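Local atomic coordinates of hypothetical protein TM1631 (Thermotoga maritima, PDB entry 1VPQ), a protein that is of unknown function but belongs to the DUF72 family, whose members adopt a TIM-barrel fold. Residues T82-G87 and M122-F127; E151-F156 and G174-V179. All coordinates share one frame; numbering follows the deposited sequence.

Overall arrangement
After strands 13-18 and 52-55 and the helices that follow each, the chain enters strand 80-84; a largely helical connection then leads to strand 120-126, and interaction 1 closes that loop. After helix 135-147 comes strand 152-155, and interaction 2 closes a shorter loop through helix 164-173 to strand 176-181. The two loops follow one another, neither nesting nor crossing, and their centres are about 9 Å apart. Strands 120-126 and 152-155 are themselves neighbours in the parallel sheet, so 82-87, 122-127, 151-156 and 174-179 lie on four consecutive strands. Between the interactions, A125 N lies 2.9 Å from A153 O, probably a hydrogen bond, and L124 CD1 packs on V178 CG2.

Interaction 1: T82-G87 and M122-F127; sequences TVKTPG and MTLAQF. With SO4 (sulfate ion), chain B.
V83 and K84 pair in parallel with T123 and L124, and three backbone hydrogen bonds join the strands: V83 N to M122 O (3.1 Å), L124 N to V83 O (2.7 Å) and T85 N to L124 O (2.9 Å). Among the polar groups, the K84 and Q126 side chains cross at a slant. K84 NZ donates to Q126 OE1 at 2.7 Å, lying in the plane of the amide carbonyl, and also to sulfate O4 at 2.7 Å. The K84 chain, extended beyond CG with CE anti to CB (chi3 169°), brings NZ to both acceptors. An alanine in place of Q126 would probably leave the K84 ammonium without its amide partner and open a gap beside the sulfate. K84 and L124 share one face of the sheet, L124 CD2 lying 4.0 Å from K84 CG; T123 points to the other, where its CG2 meets T85 CG2 of the following loop tightly at 3.5 Å. Such pairing of neighbouring parallel strands is that of a TIM barrel; K84, R157, R203 and Y220 hold the sulfate, probably a crystallisation ion, near the strands' C-terminal ends, where such barrels commonly place their active sites, consistent with a pocket there.

Interaction 2: E151-F156 and G174-V179; sequences ELAVEF and GITFVV
A right-handed beta-alpha-beta unit, the repeating element of the TIM barrel, brings A153 and V154 of strand 152-155 beside T176 and F177 of strand 176-181, with helix 164-173 between them in sequence. The strands run parallel at 40°, and three backbone hydrogen bonds join them: T176 N to L152 O (2.9 Å), V154 N to T176 O (2.9 Å) and V178 N to V154 O (3.0 Å). The second is almost collinear with the acceptor carbonyl, at a C=O...N angle of 175°, whereas in the third the donor stands above the carbonyl plane. A water extends the pairing at each end: one accepts from L152 N and donates to G174 O, the other accepts from F156 N and donates to V178 O.

V154 CG2 meets I175 CG2 at 3.6 Å, the two branched side chains crossing obliquely. With its CG1 anti to the backbone N (chi1 176°), V178 sets that methyl against the E155 chain, which it crosses, 3.7 Å from E155 CG, while its CG2 lies close to V154 O. The aliphatic part of E155 is thus packed against valine, and its carboxylate continues to R203 in a salt bridge and to H205 in a hydrogen bond. Farther along, the rings of F156 and F177 approach edge to edge through CE2 and CE1.

On the helix side, I175 rests on F169 and L170 of helix 164-173, and F177 packs on L170 and meets Y167 edge to face. On the face opposite V154 and F177, A153 touches M122 of strand 120-126 and T176 lies against Y199 of strand 199-204. V178 also reaches L124 of strand 120-126. The pair therefore sits between those two strands in the barrel wall.

Interaction 1: T82-G87 and M122-F127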
ATOM      1  N   THR A  82       1.561  -3.738   6.391  1.00 32.17           N
ATOM      2  CA  THR A  82       1.104  -4.415   5.182  1.00 31.76           C
ATOM      3  C   THR A  82       2.313  -4.630   4.283  1.00 31.78           C
ATOM      4  O   THR A  82       3.317  -3.917   4.396  1.00 31.79           O
ATOM      5  CB  THR A  82       0.068  -3.590   4.419  1.00 31.87           C
ATOM      6  OG1 THR A  82       0.653  -2.347   4.010  1.00 31.07           O
ATOM      7  CG2 THR A  82      -1.156  -3.321   5.284  1.00 31.39           C
ATOM      8  N   VAL A  83       2.226  -5.616   3.396  1.00 31.58           N
ATOM      9  CA  VAL A  83       3.391  -6.031   2.608  1.00 31.65           C
ATOM     10  C   VAL A  83       3.027  -6.235   1.144  1.00 31.42           C
ATOM     11  O   VAL A  83       1.983  -6.799   0.834  1.00 31.10           O
ATOM     12  CB  VAL A  83       4.013  -7.356   3.144  1.00 31.71           C
ATOM     13  CG1 VAL A  83       5.430  -7.550   2.612  1.00 31.71           C
ATOM     14  CG2 VAL A  83       4.058  -7.349   4.635  1.00 32.07           C
ATOM     15  N   LYS A  84       3.910  -5.788   0.252  1.00 31.16           N
ATOM     16  CA  LYS A  84       3.764  -6.071  -1.173  1.00 31.04           C
ATOM     17  C   LYS A  84       4.191  -7.509  -1.486  1.00 30.84           C
ATOM     18  O   LYS A  84       5.203  -7.991  -0.964  1.00 30.92           O
ATOM     19  CB  LYS A  84       4.587  -5.088  -2.016  1.00 31.09           C
ATOM     20  CG  LYS A  84       3.909  -3.759  -2.261  1.00 31.01           C
ATOM     21  CD  LYS A  84       4.603  -2.994  -3.374  1.00 32.14           C
ATOM     22  CE  LYS A  84       3.792  -1.786  -3.825  1.00 32.78           C
ATOM     23  NZ  LYS A  84       4.401  -1.122  -5.018  1.00 33.37           N
ATOM     24  N   THR A  85       3.420  -8.181  -2.345  1.00 30.49           N
ATOM     25  CA  THR A  85       3.799  -9.490  -2.889  1.00 30.19           C
ATOM     26  C   THR A  85       5.106  -9.335  -3.663  1.00 29.99           C
ATOM     27  O   THR A  85       5.483  -8.213  -4.024  1.00 29.21           O
ATOM     28  CB  THR A  85       2.746 -10.064  -3.883  1.00 30.22           C
ATOM     29  OG1 THR A  85       2.651  -9.214  -5.035  1.00 30.22           O
ATOM     30  CG2 THR A  85       1.372 -10.226  -3.232  1.00 30.11           C
ATOM     31  N   PRO A  86       5.793 -10.461  -3.949  1.00 30.01           N
ATOM     32  CA  PRO A  86       6.995 -10.349  -4.781  1.00 29.80           C
ATOM     33  C   PRO A  86       6.672  -9.736  -6.145  1.00 29.79           C
ATOM     34  O   PRO A  86       5.524  -9.807  -6.602  1.00 29.98           O
ATOM     35  CB  PRO A  86       7.471 -11.802  -4.925  1.00 29.81           C
ATOM     36  CG  PRO A  86       6.836 -12.534  -3.793  1.00 29.75           C
ATOM     37  CD  PRO A  86       5.525 -11.856  -3.554  1.00 29.88           C
ATOM     38  N   GLY A  87       7.676  -9.119  -6.757  1.00 29.72           N
ATOM     39  CA  GLY A  87       7.530  -8.448  -8.048  1.00 29.70           C
ATOM     40  C   GLY A  87       7.164  -9.358  -9.206  1.00 29.43           C
ATOM     41  O   GLY A  87       6.498  -8.928 -10.138  1.00 29.79           O
ATOM     42  N   MET A 122      -2.416  -7.157   6.092  1.00 32.88           N
ATOM     43  CA  MET A 122      -2.834  -7.281   4.691  1.00 32.65           C
ATOM     44  C   MET A 122      -1.635  -7.447   3.756  1.00 32.05           C
ATOM     45  O   MET A 122      -0.565  -6.886   3.999  1.00 31.58           O
ATOM     46  CB  MET A 122      -3.633  -6.036   4.282  1.00 33.00           C
ATOM     47  CG  MET A 122      -4.287  -6.062   2.897  1.00 33.81           C
ATOM     48  SD  MET A 122      -5.834  -6.970   2.797  1.00 36.01           S
ATOM     49  CE  MET A 122      -6.879  -6.213   4.034  1.00 35.08           C
ATOM     50  N   THR A 123      -1.831  -8.230   2.695  1.00 31.58           N
ATOM     51  CA  THR A 123      -0.843  -8.355   1.620  1.00 31.17           C
ATOM     52  C   THR A 123      -1.351  -7.628   0.379  1.00 30.54           C
ATOM     53  O   THR A 123      -2.516  -7.742   0.020  1.00 30.41           O
ATOM     54  CB  THR A 123      -0.517  -9.831   1.309  1.00 31.24           C
ATOM     55  OG1 THR A 123       0.112 -10.416   2.452  1.00 30.84           O
ATOM     56  CG2 THR A 123       0.437  -9.959   0.119  1.00 31.31           C
ATOM     57  N   LEU A 124      -0.467  -6.870  -0.262  1.00 30.15           N
ATOM     58  CA  LEU A 124      -0.842  -6.017  -1.387  1.00 29.72           C
ATOM     59  C   LEU A 124      -0.272  -6.540  -2.692  1.00 29.68           C
ATOM     60  O   LEU A 124       0.945  -6.747  -2.813  1.00 29.45           O
ATOM     61  CB  LEU A 124      -0.348  -4.588  -1.164  1.00 29.74           C
ATOM     62  CG  LEU A 124      -0.591  -3.584  -2.297  1.00 29.75           C
ATOM     63  CD1 LEU A 124      -2.077  -3.254  -2.452  1.00 30.10           C
ATOM     64  CD2 LEU A 124       0.213  -2.317  -2.075  1.00 30.28           C
ATOM     65  N   ALA A 125      -1.156  -6.734  -3.668  1.00 29.26           N
ATOM     66  CA  ALA A 125      -0.750  -7.032  -5.033  1.00 29.41           C
ATOM     67  C   ALA A 125      -1.083  -5.837  -5.906  1.00 29.24           C
ATOM     68  O   ALA A 125      -2.247  -5.625  -6.264  1.00 29.04           O
ATOM     69  CB  ALA A 125      -1.460  -8.290  -5.538  1.00 29.70           C
ATOM     70  N   GLN A 126      -0.059  -5.048  -6.228  1.00 29.30           N
ATOM     71  CA  GLN A 126      -0.218  -3.848  -7.058  1.00 29.42           C
ATOM     72  C   GLN A 126       0.331  -4.102  -8.459  1.00 29.30           C
ATOM     73  O   GLN A 126       1.510  -4.390  -8.632  1.00 29.10           O
ATOM     74  CB  GLN A 126       0.460  -2.636  -6.399  1.00 29.75           C
ATOM     75  CG  GLN A 126       0.612  -1.390  -7.281  1.00 29.77           C
ATOM     76  CD  GLN A 126       1.961  -1.321  -7.994  1.00 30.73           C
ATOM     77  OE1 GLN A 126       3.014  -1.363  -7.351  1.00 33.85           O
ATOM     78  NE2 GLN A 126       1.937  -1.213  -9.325  1.00 29.11           N
ATOM     79  N   PHE A 127      -0.542  -3.961  -9.452  1.00 29.34           N
ATOM     80  CA  PHE A 127      -0.232  -4.306 -10.830  1.00 29.11           C
ATOM     81  C   PHE A 127       0.107  -3.083 -11.662  1.00 29.25           C
ATOM     82  O   PHE A 127      -0.463  -2.018 -11.455  1.00 29.35           O
ATOM     83  CB  PHE A 127      -1.419  -5.045 -11.433  1.00 29.02           C
ATOM     84  CG  PHE A 127      -1.609  -6.410 -10.857  1.00 28.91           C
ATOM     85  CD1 PHE A 127      -2.344  -6.588  -9.698  1.00 29.83           C
ATOM     86  CD2 PHE A 127      -1.020  -7.518 -11.459  1.00 28.64           C
ATOM     87  CE1 PHE A 127      -2.502  -7.844  -9.150  1.00 29.81           C
ATOM     88  CE2 PHE A 127      -1.176  -8.775 -10.924  1.00 28.88           C
ATOM     89  CZ  PHE A 127      -1.917  -8.945  -9.770  1.00 29.57           C
TER
HETATM   90  S   SO4 B 262       3.365   2.062  -6.478  1.00 49.31           S
HETATM   91  O1  SO4 B 262       2.012   1.678  -6.866  1.00 50.28           O
HETATM   92  O2  SO4 B 262       4.331   1.581  -7.459  1.00 50.49           O
HETATM   93  O3  SO4 B 262       3.424   3.514  -6.412  1.00 49.70           O
HETATM   94  O4  SO4 B 262       3.687   1.457  -5.189  1.00 49.48           O

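Interaction 2: E151-F156 and G174-V179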
ATOM      1  N   GLU A 151      -5.281 -12.606   4.112  1.00 28.13           N
ATOM      2  CA  GLU A 151      -5.868 -11.339   3.696  1.00 28.01           C
ATOM      3  C   GLU A 151      -5.115 -10.738   2.504  1.00 27.78           C
ATOM      4  O   GLU A 151      -3.935 -10.425   2.608  1.00 27.26           O
ATOM      5  CB  GLU A 151      -5.914 -10.348   4.867  1.00 28.03           C
ATOM      6  CG  GLU A 151      -7.026 -10.616   5.881  1.00 28.01           C
ATOM      7  CD  GLU A 151      -8.419 -10.248   5.385  1.00 28.55           C
ATOM      8  OE1 GLU A 151      -8.544  -9.726   4.259  1.00 29.50           O
ATOM      9  OE2 GLU A 151      -9.402 -10.490   6.124  1.00 28.22           O
ATOM     10  N   LEU A 152      -5.834 -10.590   1.390  1.00 28.01           N
ATOM     11  CA  LEU A 152      -5.295 -10.079   0.132  1.00 28.41           C
ATOM     12  C   LEU A 152      -6.045  -8.835  -0.361  1.00 28.68           C
ATOM     13  O   LEU A 152      -7.269  -8.741  -0.233  1.00 28.36           O
ATOM     14  CB  LEU A 152      -5.373 -11.171  -0.944  1.00 28.44           C
ATOM     15  CG  LEU A 152      -4.629 -10.906  -2.257  1.00 28.27           C
ATOM     16  CD1 LEU A 152      -3.126 -10.837  -2.039  1.00 27.99           C
ATOM     17  CD2 LEU A 152      -4.960 -11.960  -3.291  1.00 28.34           C
ATOM     18  N   ALA A 153      -5.281  -7.891  -0.913  1.00 29.07           N
ATOM     19  CA  ALA A 153      -5.808  -6.684  -1.549  1.00 29.54           C
ATOM     20  C   ALA A 153      -5.135  -6.456  -2.890  1.00 30.19           C
ATOM     21  O   ALA A 153      -3.940  -6.739  -3.057  1.00 29.83           O
ATOM     22  CB  ALA A 153      -5.617  -5.455  -0.660  1.00 29.50           C
ATOM     23  N   VAL A 154      -5.917  -5.947  -3.846  1.00 30.97           N
ATOM     24  CA  VAL A 154      -5.429  -5.714  -5.212  1.00 31.38           C
ATOM     25  C   VAL A 154      -5.670  -4.269  -5.682  1.00 31.81           C
ATOM     26  O   VAL A 154      -6.753  -3.700  -5.480  1.00 31.11           O
ATOM     27  CB  VAL A 154      -6.052  -6.734  -6.232  1.00 31.50           C
ATOM     28  CG1 VAL A 154      -5.776  -6.306  -7.681  1.00 31.37           C
ATOM     29  CG2 VAL A 154      -5.502  -8.152  -6.000  1.00 30.45           C
ATOM     30  N   GLU A 155      -4.639  -3.720  -6.327  1.00 32.25           N
ATOM     31  CA  GLU A 155      -4.660  -2.405  -6.955  1.00 32.76           C
ATOM     32  C   GLU A 155      -4.330  -2.513  -8.454  1.00 32.85           C
ATOM     33  O   GLU A 155      -3.334  -3.140  -8.835  1.00 33.16           O
ATOM     34  CB  GLU A 155      -3.600  -1.508  -6.296  1.00 33.04           C
ATOM     35  CG  GLU A 155      -3.625  -0.053  -6.753  1.00 33.53           C
ATOM     36  CD  GLU A 155      -2.389   0.733  -6.329  1.00 34.69           C
ATOM     37  OE1 GLU A 155      -1.873   0.476  -5.229  1.00 35.38           O
ATOM     38  OE2 GLU A 155      -1.933   1.613  -7.092  1.00 35.12           O
ATOM     39  N   PHE A 156      -5.134  -1.851  -9.283  1.00 32.84           N
ATOM     40  CA  PHE A 156      -4.888  -1.742 -10.725  1.00 32.54           C
ATOM     41  C   PHE A 156      -4.422  -0.343 -11.109  1.00 32.42           C
ATOM     42  O   PHE A 156      -4.810   0.645 -10.483  1.00 32.40           O
ATOM     43  CB  PHE A 156      -6.152  -2.052 -11.516  1.00 32.87           C
ATOM     44  CG  PHE A 156      -6.901  -3.244 -11.024  1.00 32.01           C
ATOM     45  CD1 PHE A 156      -6.496  -4.525 -11.375  1.00 32.78           C
ATOM     46  CD2 PHE A 156      -8.024  -3.089 -10.221  1.00 33.60           C
ATOM     47  CE1 PHE A 156      -7.205  -5.649 -10.917  1.00 33.28           C
ATOM     48  CE2 PHE A 156      -8.740  -4.199  -9.762  1.00 32.62           C
ATOM     49  CZ  PHE A 156      -8.330  -5.479 -10.114  1.00 32.22           C
ATOM     50  N   GLY A 174     -13.288 -12.606  -2.312  1.00 29.78           N
ATOM     51  CA  GLY A 174     -12.864 -11.989  -1.048  1.00 29.94           C
ATOM     52  C   GLY A 174     -11.533 -11.255  -1.124  1.00 30.34           C
ATOM     53  O   GLY A 174     -10.707 -11.338  -0.207  1.00 30.26           O
ATOM     54  N   ILE A 175     -11.319 -10.543  -2.223  1.00 30.70           N
ATOM     55  CA  ILE A 175     -10.134  -9.701  -2.383  1.00 30.90           C
ATOM     56  C   ILE A 175     -10.505  -8.254  -2.089  1.00 31.09           C
ATOM     57  O   ILE A 175     -11.449  -7.717  -2.659  1.00 30.93           O
ATOM     58  CB  ILE A 175      -9.539  -9.807  -3.789  1.00 30.93           C
ATOM     59  CG1 ILE A 175      -9.128 -11.258  -4.081  1.00 31.45           C
ATOM     60  CG2 ILE A 175      -8.330  -8.871  -3.928  1.00 30.97           C
ATOM     61  CD1 ILE A 175      -8.895 -11.567  -5.552  1.00 32.17           C
ATOM     62  N   THR A 176      -9.757  -7.637  -1.182  1.00 31.46           N
ATOM     63  CA  THR A 176      -9.985  -6.254  -0.795  1.00 31.54           C
ATOM     64  C   THR A 176      -9.530  -5.313  -1.925  1.00 32.17           C
ATOM     65  O   THR A 176      -8.426  -5.440  -2.466  1.00 31.63           O
ATOM     66  CB  THR A 176      -9.257  -5.938   0.536  1.00 31.61           C
ATOM     67  OG1 THR A 176      -9.848  -6.707   1.599  1.00 29.78           O
ATOM     68  CG2 THR A 176      -9.322  -4.450   0.880  1.00 31.49           C
ATOM     69  N   PHE A 177     -10.410  -4.383  -2.279  1.00 32.78           N
ATOM     70  CA  PHE A 177     -10.155  -3.416  -3.337  1.00 33.30           C
ATOM     71  C   PHE A 177      -9.319  -2.232  -2.829  1.00 33.47           C
ATOM     72  O   PHE A 177      -9.674  -1.586  -1.838  1.00 33.75           O
ATOM     73  CB  PHE A 177     -11.484  -2.912  -3.920  1.00 33.35           C
ATOM     74  CG  PHE A 177     -11.313  -1.821  -4.929  1.00 34.13           C
ATOM     75  CD1 PHE A 177     -10.757  -2.092  -6.173  1.00 34.79           C
ATOM     76  CD2 PHE A 177     -11.676  -0.519  -4.630  1.00 35.01           C
ATOM     77  CE1 PHE A 177     -10.584  -1.091  -7.103  1.00 35.00           C
ATOM     78  CE2 PHE A 177     -11.504   0.487  -5.552  1.00 35.41           C
ATOM     79  CZ  PHE A 177     -10.951   0.206  -6.785  1.00 35.63           C
ATOM     80  N   VAL A 178      -8.205  -1.958  -3.509  1.00 33.52           N
ATOM     81  CA  VAL A 178      -7.373  -0.805  -3.189  1.00 33.23           C
ATOM     82  C   VAL A 178      -7.934   0.456  -3.834  1.00 33.11           C
ATOM     83  O   VAL A 178      -7.883   0.622  -5.053  1.00 33.38           O
ATOM     84  CB  VAL A 178      -5.929  -1.009  -3.643  1.00 33.23           C
ATOM     85  CG1 VAL A 178      -5.095   0.249  -3.389  1.00 33.23           C
ATOM     86  CG2 VAL A 178      -5.324  -2.184  -2.900  1.00 33.48           C
ATOM     87  N   VAL A 179      -8.473   1.342  -3.005  1.00 33.00           N
ATOM     88  CA  VAL A 179      -8.984   2.629  -3.475  1.00 32.67           C
ATOM     89  C   VAL A 179      -7.781   3.546  -3.679  1.00 32.30           C
ATOM     90  O   VAL A 179      -7.057   3.842  -2.735  1.00 32.01           O
ATOM     91  CB  VAL A 179      -9.954   3.283  -2.474  1.00 32.58           C
ATOM     92  CG1 VAL A 179     -10.438   4.637  -3.008  1.00 32.57           C
ATOM     93  CG2 VAL A 179     -11.136   2.360  -2.171  1.00 32.35           C
TER
HETATM   94  O   HOH W   1      -8.169 -11.934   1.393  1.00 16.32           O
HETATM   95  O   HOH W   2      -7.487  -0.321  -7.638  1.00 30.01           O